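Local coordinates for protein pyruvate kinase (Pyrobaculum aerophilum, PDB 3QTG) that catalyses the last step of glycolysis, interconverting phosphoenolpyruvate plus ADP and pyruvate plus ATP with the aid of a divalent metal ion, at residues Leu291-Ile305 and Pro331-Met343. Numbering follows the deposited sequence.
Sequences LDSMQSSPIPTRAEI and PLAAVSWLSRILM
Pro300 lays its CD over the indole of Trp337, 3.5 Å from the centroid of the five-membered ring and 9° off its normal, a CH-pi contact that suits a methylene polarised by the adjoining amide nitrogen and held in a rigid ring. The guanidinium of Arg340 covers the opposite face. Met294, bent at its third torsion (chi3 76°), brings CE within 3.7 Å of Trp337 CD1, while its sulfur makes an oblique Met-aromatic contact. Deeper in, branched aliphatic side chains fill the joint: Leu291 CD1 lies against the helix backbone, 3.3 Å from Ala334 O, and Ile305 CG1 packs on Ile341 CD1 at 3.8 Å. The arrangement belongs to the TIM barrel, where the segment after strand 284-287 and the start of helix 302-313 lie against helix 331-343, which follows the eighth strand. Thr301 and Glu304 form the capping box of helix 302-313, and the Glu304 carboxylate also takes bonds from Ser293 N and OG. Were Trp337 replaced by an alanine, Pro300 CD and Met294 CE would probably lose the surface they pack on, and the Arg340 guanidinium would be freer to turn. At the exposed margin less surface is shared: Pro298 O lies 3.5 Å from the small Ala333 CB. There Ile299 CD1 comes 3.7 Å from Trp337 NE1.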
# COMPACT_ATOMS: atom_id res chain seq x y z
N LEU A 291 23.42 -3.52 31.12
CA LEU A 291 23.02 -3.56 32.52
C LEU A 291 24.21 -3.20 33.40
O LEU A 291 24.48 -3.82 34.43
CB LEU A 291 22.43 -4.93 32.88
CG LEU A 291 21.17 -5.38 32.12
CD1 LEU A 291 20.81 -6.83 32.43
CD2 LEU A 291 19.98 -4.47 32.42
N ASP A 292 24.91 -2.16 32.97
CA ASP A 292 26.18 -1.78 33.55
C ASP A 292 26.16 -1.51 35.07
O ASP A 292 27.06 -1.95 35.78
CB ASP A 292 26.80 -0.61 32.79
CG ASP A 292 28.29 -0.77 32.62
OD1 ASP A 292 28.72 -1.85 32.14
OD2 ASP A 292 29.02 0.18 32.99
N SER A 293 25.13 -0.80 35.55
CA SER A 293 25.03 -0.52 36.99
C SER A 293 25.01 -1.80 37.83
O SER A 293 25.31 -1.78 39.03
CB SER A 293 23.78 0.32 37.29
OG SER A 293 22.63 -0.50 37.31
N MET A 294 24.71 -2.93 37.19
CA MET A 294 24.54 -4.19 37.91
C MET A 294 25.84 -4.88 38.34
O MET A 294 25.81 -5.91 39.01
CB MET A 294 23.66 -5.15 37.11
CG MET A 294 22.21 -4.71 37.03
SD MET A 294 21.14 -6.05 36.49
CE MET A 294 21.05 -7.04 37.98
N GLN A 295 26.97 -4.29 37.95
CA GLN A 295 28.27 -4.69 38.48
C GLN A 295 28.31 -4.47 40.00
O GLN A 295 28.99 -5.22 40.72
CB GLN A 295 29.41 -3.91 37.81
CG GLN A 295 29.58 -4.21 36.33
CD GLN A 295 30.74 -3.46 35.72
OE1 GLN A 295 31.90 -3.81 35.96
NE2 GLN A 295 30.45 -2.43 34.93
N SER A 296 27.55 -3.48 40.48
CA SER A 296 27.52 -3.09 41.89
C SER A 296 26.18 -3.26 42.56
O SER A 296 26.07 -3.09 43.76
CB SER A 296 27.93 -1.62 42.03
OG SER A 296 29.28 -1.47 41.63
N SER A 297 25.15 -3.58 41.79
CA SER A 297 23.79 -3.62 42.33
C SER A 297 23.07 -4.84 41.79
O SER A 297 23.31 -5.22 40.65
CB SER A 297 23.04 -2.35 41.93
OG SER A 297 21.69 -2.42 42.36
N PRO A 298 22.23 -5.49 42.62
CA PRO A 298 21.50 -6.66 42.13
C PRO A 298 20.22 -6.28 41.34
O PRO A 298 19.50 -7.17 40.86
CB PRO A 298 21.13 -7.40 43.42
CG PRO A 298 21.00 -6.30 44.45
CD PRO A 298 21.93 -5.20 44.04
N ILE A 299 19.94 -4.98 41.25
CA ILE A 299 18.81 -4.45 40.48
C ILE A 299 19.33 -3.39 39.49
O ILE A 299 20.18 -2.58 39.86
CB ILE A 299 17.72 -3.81 41.38
CG1 ILE A 299 17.42 -4.66 42.63
CG2 ILE A 299 16.45 -3.52 40.59
CD1 ILE A 299 16.82 -6.03 42.36
N PRO A 300 18.83 -3.39 38.24
CA PRO A 300 19.28 -2.31 37.37
C PRO A 300 18.48 -1.02 37.61
O PRO A 300 17.45 -1.03 38.30
CB PRO A 300 18.99 -2.88 35.97
CG PRO A 300 17.77 -3.70 36.17
CD PRO A 300 17.90 -4.30 37.55
N THR A 301 18.98 0.09 37.07
CA THR A 301 18.24 1.35 37.07
C THR A 301 17.09 1.26 36.05
O THR A 301 17.14 0.45 35.12
CB THR A 301 19.15 2.53 36.70
OG1 THR A 301 19.34 2.55 35.28
CG2 THR A 301 20.54 2.46 37.44
N ARG A 302 16.07 2.09 36.26
CA ARG A 302 14.95 2.25 35.32
C ARG A 302 15.37 2.58 33.88
O ARG A 302 14.79 2.06 32.92
CB ARG A 302 13.98 3.29 35.84
CG ARG A 302 13.15 2.75 37.02
CD ARG A 302 12.28 3.81 37.67
NE ARG A 302 11.66 3.30 38.89
CZ ARG A 302 12.22 3.37 40.11
NH1 ARG A 302 13.40 3.95 40.27
NH2 ARG A 302 11.58 2.87 41.16
N ALA A 303 16.37 3.44 33.73
CA ALA A 303 16.86 3.82 32.41
C ALA A 303 17.46 2.62 31.68
O ALA A 303 17.28 2.49 30.47
CB ALA A 303 17.87 4.96 32.51
N GLU A 304 18.16 1.75 32.41
CA GLU A 304 18.75 0.53 31.84
C GLU A 304 17.69 -0.46 31.40
O GLU A 304 17.85 -1.11 30.37
CB GLU A 304 19.70 -0.14 32.83
CG GLU A 304 20.91 0.73 33.15
CD GLU A 304 21.86 0.09 34.16
OE1 GLU A 304 21.39 -0.67 35.03
OE2 GLU A 304 23.07 0.35 34.05
N ILE A 305 16.61 -0.58 32.17
CA ILE A 305 15.45 -1.37 31.75
C ILE A 305 14.84 -0.81 30.45
O ILE A 305 14.64 -1.55 29.51
CB ILE A 305 14.38 -1.47 32.88
CG1 ILE A 305 14.92 -2.33 34.04
CG2 ILE A 305 13.05 -2.02 32.35
CD1 ILE A 305 14.33 -2.01 35.39
N PRO A 331 26.56 -11.68 38.83
CA PRO A 331 26.40 -12.30 37.51
C PRO A 331 25.03 -12.93 37.27
O PRO A 331 24.48 -12.78 36.18
CB PRO A 331 27.51 -13.37 37.46
CG PRO A 331 27.98 -13.52 38.87
CD PRO A 331 27.78 -12.18 39.50
N LEU A 332 24.49 -13.61 38.30
CA LEU A 332 23.18 -14.25 38.21
C LEU A 332 22.02 -13.26 38.14
O LEU A 332 21.12 -13.45 37.36
CB LEU A 332 22.95 -15.25 39.36
CG LEU A 332 21.57 -15.92 39.41
CD1 LEU A 332 21.25 -16.74 38.15
CD2 LEU A 332 21.38 -16.80 40.66
N ALA A 333 22.03 -12.22 38.97
CA ALA A 333 20.98 -11.21 38.91
C ALA A 333 20.96 -10.54 37.54
O ALA A 333 19.90 -10.21 37.03
CB ALA A 333 21.19 -10.17 40.00
N ALA A 334 22.14 -10.35 36.96
CA ALA A 334 22.30 -9.69 35.67
C ALA A 334 21.62 -10.46 34.53
O ALA A 334 20.83 -9.87 33.81
CB ALA A 334 23.77 -9.43 35.36
N VAL A 335 21.89 -11.76 34.41
CA VAL A 335 21.22 -12.59 33.40
C VAL A 335 19.74 -12.81 33.69
O VAL A 335 18.92 -12.97 32.76
CB VAL A 335 21.93 -13.95 33.12
CG1 VAL A 335 23.34 -13.73 32.58
CG2 VAL A 335 21.93 -14.87 34.35
N SER A 336 19.39 -12.80 34.97
CA SER A 336 18.02 -12.98 35.40
C SER A 336 17.19 -11.76 34.99
O SER A 336 16.13 -11.91 34.41
CB SER A 336 17.97 -13.24 36.91
OG SER A 336 16.64 -13.48 37.33
N TRP A 337 17.71 -10.57 35.26
CA TRP A 337 17.06 -9.32 34.83
C TRP A 337 17.01 -9.13 33.30
O TRP A 337 16.00 -8.63 32.79
CB TRP A 337 17.71 -8.12 35.50
CG TRP A 337 17.03 -7.78 36.78
CD1 TRP A 337 17.46 -8.08 38.04
CD2 TRP A 337 15.79 -7.08 36.93
NE1 TRP A 337 16.57 -7.61 38.97
CE2 TRP A 337 15.54 -6.99 38.32
CE3 TRP A 337 14.88 -6.51 36.03
CZ2 TRP A 337 14.40 -6.36 38.83
CZ3 TRP A 337 13.74 -5.89 36.54
CH2 TRP A 337 13.51 -5.82 37.93
N LEU A 338 18.07 -9.53 32.59
CA LEU A 338 18.05 -9.54 31.12
C LEU A 338 16.85 -10.32 30.55
O LEU A 338 16.07 -9.80 29.74
CB LEU A 338 19.36 -10.12 30.56
CG LEU A 338 19.43 -10.02 29.03
CD1 LEU A 338 19.17 -8.56 28.53
CD2 LEU A 338 20.75 -10.56 28.49
N SER A 339 16.73 -11.56 31.00
CA SER A 339 15.71 -12.50 30.54
C SER A 339 14.30 -12.05 30.90
O SER A 339 13.37 -12.19 30.10
CB SER A 339 16.02 -13.87 31.16
OG SER A 339 15.34 -14.89 30.49
N ARG A 340 14.15 -11.53 32.12
CA ARG A 340 12.89 -10.99 32.61
C ARG A 340 12.41 -9.81 31.76
O ARG A 340 11.25 -9.77 31.36
CB ARG A 340 13.08 -10.57 34.07
CG ARG A 340 11.80 -10.19 34.79
CD ARG A 340 12.12 -9.63 36.18
NE ARG A 340 13.27 -10.30 36.81
CZ ARG A 340 13.49 -10.33 38.13
NH1 ARG A 340 12.63 -9.73 38.96
NH2 ARG A 340 14.56 -10.96 38.62
N ILE A 341 13.29 -8.84 31.49
CA ILE A 341 12.97 -7.69 30.62
C ILE A 341 12.52 -8.12 29.24
O ILE A 341 11.58 -7.56 28.68
CB ILE A 341 14.15 -6.68 30.48
CG1 ILE A 341 14.47 -6.02 31.83
CG2 ILE A 341 13.82 -5.59 29.39
CD1 ILE A 341 15.86 -5.39 31.92
N LEU A 342 13.20 -9.11 28.68
CA LEU A 342 12.92 -9.61 27.33
C LEU A 342 11.52 -10.23 27.23
O LEU A 342 10.83 -10.08 26.21
CB LEU A 342 14.00 -10.59 26.86
CG LEU A 342 15.40 -9.97 26.65
CD1 LEU A 342 16.43 -10.99 26.14
CD2 LEU A 342 15.34 -8.76 25.75
N MET A 343 11.11 -10.91 28.30
CA MET A 343 9.78 -11.51 28.35
C MET A 343 8.67 -10.47 28.26
O MET A 343 7.54 -10.79 27.95
CB MET A 343 9.63 -12.38 29.61
CG MET A 343 10.50 -13.63 29.54
SD MET A 343 10.31 -14.75 30.94
CE MET A 343 11.40 -16.10 30.42